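Lipase (Pelosinus fermentans, PDB 5AH0) hydrolyses ester bonds as a lipase, and also breaks down the polyester poly(butylene adipate-co-terephthalate). Local coordinates at residues 54-59 with 80-85. Numbering follows the deposited sequence.
Sequences NWDRAC and KGHSRY. With ZN (zinc ion), chain C.
Asp56, on helix 54-66, and His82, in the loop between helix 74-80 and strand 85-89, reach toward each other from opposite directions and meet at a zinc ion. His76 and Asp233 complete this four-residue site of two aspartates and two histidines, in an alpha/beta-hydrolase fold where helix 54-66 follows strand 43-46 of the parallel sheet. Asp56 binds through one oxygen: OD1 stands 1.9 Å from the zinc, whereas OD2 is 3.0 Å from it, so the carboxylate is essentially monodentate. The second oxygen is not idle, because OD2 is hydrogen-bonded outside the two segments, with Gln204 the main polar partner of this side chain, which should help fix the rotation of the carboxylate. The CG of Asp56 lies anti to its own backbone carbonyl carbon, beside the backbone N (chi1 -78°), which carries the carboxylate off the helix toward the metal.

From the other side, His82 offers NE2 to the zinc at 2.1 Å, with CE1 and CD2 almost equally far from the ion. Carboxylate and imidazole planes are turned 57° apart, and OD2 lies 3.1 Å from NE2, not as a hydrogen bond, since NE2 gives its electrons to the zinc. A buried carboxylate probably offsets part of the zinc's charge, while a histidine supplies a nitrogen donor on a rigid ring. Gly81 suits its positive phi, where a side chain would press on Lys80 O; it is the C-prime residue of a Schellman motif ending helix 74-80, and there His82 N bonds to Ser77 O.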
loop_
_atom_site.group_PDB
_atom_site.type_symbol
_atom_site.label_atom_id
_atom_site.label_comp_id
_atom_site.label_asym_id
_atom_site.label_seq_id
_atom_site.Cartn_x
_atom_site.Cartn_y
_atom_site.Cartn_z
ATOM N N ASN A 54 8.591 1.449 -1.818
ATOM C CA ASN A 54 7.607 2.488 -2.072
ATOM C C ASN A 54 7.978 3.315 -3.303
ATOM O O ASN A 54 7.115 3.673 -4.101
ATOM C CB ASN A 54 7.456 3.379 -0.837
ATOM C CG ASN A 54 6.550 2.755 0.232
ATOM O OD1 ASN A 54 5.454 2.275 -0.066
ATOM N ND2 ASN A 54 7.011 2.754 1.475
ATOM N N TRP A 55 9.269 3.592 -3.464
ATOM C CA TRP A 55 9.767 4.268 -4.652
ATOM C C TRP A 55 9.384 3.490 -5.902
ATOM O O TRP A 55 8.878 4.059 -6.866
ATOM C CB TRP A 55 11.288 4.438 -4.585
ATOM C CG TRP A 55 11.893 5.129 -5.790
ATOM C CD1 TRP A 55 12.188 4.566 -7.002
ATOM C CD2 TRP A 55 12.293 6.504 -5.883
ATOM N NE1 TRP A 55 12.731 5.505 -7.844
ATOM C CE2 TRP A 55 12.814 6.702 -7.181
ATOM C CE3 TRP A 55 12.260 7.586 -4.996
ATOM C CZ2 TRP A 55 13.303 7.936 -7.613
ATOM C CZ3 TRP A 55 12.745 8.811 -5.427
ATOM C CH2 TRP A 55 13.257 8.977 -6.726
ATOM N N ASP A 56 9.656 2.192 -5.896
ATOM C CA ASP A 56 9.307 1.349 -7.028
ATOM C C ASP A 56 7.801 1.299 -7.248
ATOM O O ASP A 56 7.327 1.410 -8.377
ATOM C CB ASP A 56 9.841 -0.062 -6.828
ATOM C CG ASP A 56 11.321 -0.171 -7.111
ATOM O OD1 ASP A 56 12.036 0.848 -6.967
ATOM O OD2 ASP A 56 11.768 -1.283 -7.475
ATOM N N ARG A 57 7.048 1.139 -6.166
ATOM C CA ARG A 57 5.600 1.052 -6.272
ATOM C C ARG A 57 5.022 2.378 -6.758
ATOM O O ARG A 57 4.079 2.403 -7.548
ATOM C CB ARG A 57 4.977 0.650 -4.931
ATOM C CG ARG A 57 5.120 -0.832 -4.602
ATOM C CD ARG A 57 5.144 -1.065 -3.101
ATOM N NE ARG A 57 3.932 -0.585 -2.442
ATOM C CZ ARG A 57 2.814 -1.295 -2.316
ATOM N NH1 ARG A 57 2.755 -2.529 -2.800
ATOM N NH2 ARG A 57 1.761 -0.773 -1.699
ATOM N N ALA A 58 5.584 3.480 -6.278
ATOM C CA ALA A 58 5.122 4.789 -6.704
ATOM C C ALA A 58 5.322 4.981 -8.216
ATOM O O ALA A 58 4.442 5.522 -8.900
ATOM C CB ALA A 58 5.829 5.886 -5.915
ATOM N N CYS A 59 6.465 4.535 -8.734
ATOM C CA CYS A 59 6.725 4.616 -10.174
ATOM C C CYS A 59 5.773 3.717 -10.959
ATOM O O CYS A 59 5.279 4.099 -12.020
ATOM C CB CYS A 59 8.173 4.241 -10.504
ATOM S SG CYS A 59 9.386 5.387 -9.844
ATOM N N LYS A 80 20.696 1.215 -7.032
ATOM C CA LYS A 80 20.172 0.038 -6.364
ATOM C C LYS A 80 20.484 -1.249 -7.132
ATOM O O LYS A 80 20.449 -2.337 -6.562
ATOM C CB LYS A 80 18.668 0.180 -6.163
ATOM C CG LYS A 80 18.284 0.721 -4.802
ATOM C CD LYS A 80 18.682 2.179 -4.629
ATOM C CE LYS A 80 18.343 2.705 -3.232
ATOM N NZ LYS A 80 19.442 2.457 -2.248
ATOM N N GLY A 81 20.777 -1.135 -8.423
ATOM C CA GLY A 81 21.043 -2.316 -9.224
ATOM C C GLY A 81 19.796 -2.909 -9.858
ATOM O O GLY A 81 19.536 -4.105 -9.727
ATOM N N HIS A 82 19.030 -2.061 -10.544
ATOM C CA HIS A 82 17.765 -2.443 -11.180
ATOM C C HIS A 82 17.863 -2.856 -12.636
ATOM O O HIS A 82 18.936 -2.982 -13.200
ATOM C CB HIS A 82 16.777 -1.275 -11.150
ATOM C CG HIS A 82 15.954 -1.183 -9.909
ATOM N ND1 HIS A 82 15.804 -2.230 -9.031
ATOM C CD2 HIS A 82 15.239 -0.153 -9.397
ATOM C CE1 HIS A 82 15.020 -1.853 -8.034
ATOM N NE2 HIS A 82 14.669 -0.595 -8.231
ATOM N N SER A 83 16.689 -3.088 -13.208
ATOM C CA SER A 83 16.408 -2.771 -14.592
ATOM C C SER A 83 15.741 -1.417 -14.485
ATOM O O SER A 83 14.850 -1.246 -13.655
ATOM C CB SER A 83 15.481 -3.788 -15.256
ATOM O OG SER A 83 15.926 -5.114 -15.060
ATOM N N ARG A 84 16.187 -0.438 -15.261
ATOM C CA ARG A 84 15.602 0.898 -15.173
ATOM C C ARG A 84 14.124 0.891 -15.546
ATOM O O ARG A 84 13.303 1.542 -14.905
ATOM C CB ARG A 84 16.349 1.889 -16.069
ATOM C CG ARG A 84 15.771 3.292 -15.989
ATOM C CD ARG A 84 16.196 4.186 -17.131
ATOM N NE ARG A 84 15.376 5.392 -17.169
ATOM C CZ ARG A 84 15.713 6.514 -17.794
ATOM N NH1 ARG A 84 16.874 6.604 -18.429
ATOM N NH2 ARG A 84 14.892 7.554 -17.764
ATOM N N TYR A 85 13.802 0.147 -16.597
ATOM C CA TYR A 85 12.460 0.149 -17.155
ATOM C C TYR A 85 11.687 -1.094 -16.739
ATOM O O TYR A 85 12.230 -2.200 -16.741
ATOM C CB TYR A 85 12.518 0.250 -18.681
ATOM C CG TYR A 85 12.949 1.607 -19.205
ATOM C CD1 TYR A 85 12.048 2.667 -19.266
ATOM C CD2 TYR A 85 14.251 1.824 -19.663
ATOM C CE1 TYR A 85 12.429 3.909 -19.756
ATOM C CE2 TYR A 85 14.642 3.064 -20.151
ATOM C CZ TYR A 85 13.727 4.100 -20.195
ATOM O OH TYR A 85 14.095 5.334 -20.677
HETATM ZN ZN ZN C . 13.936 0.575 -6.686
#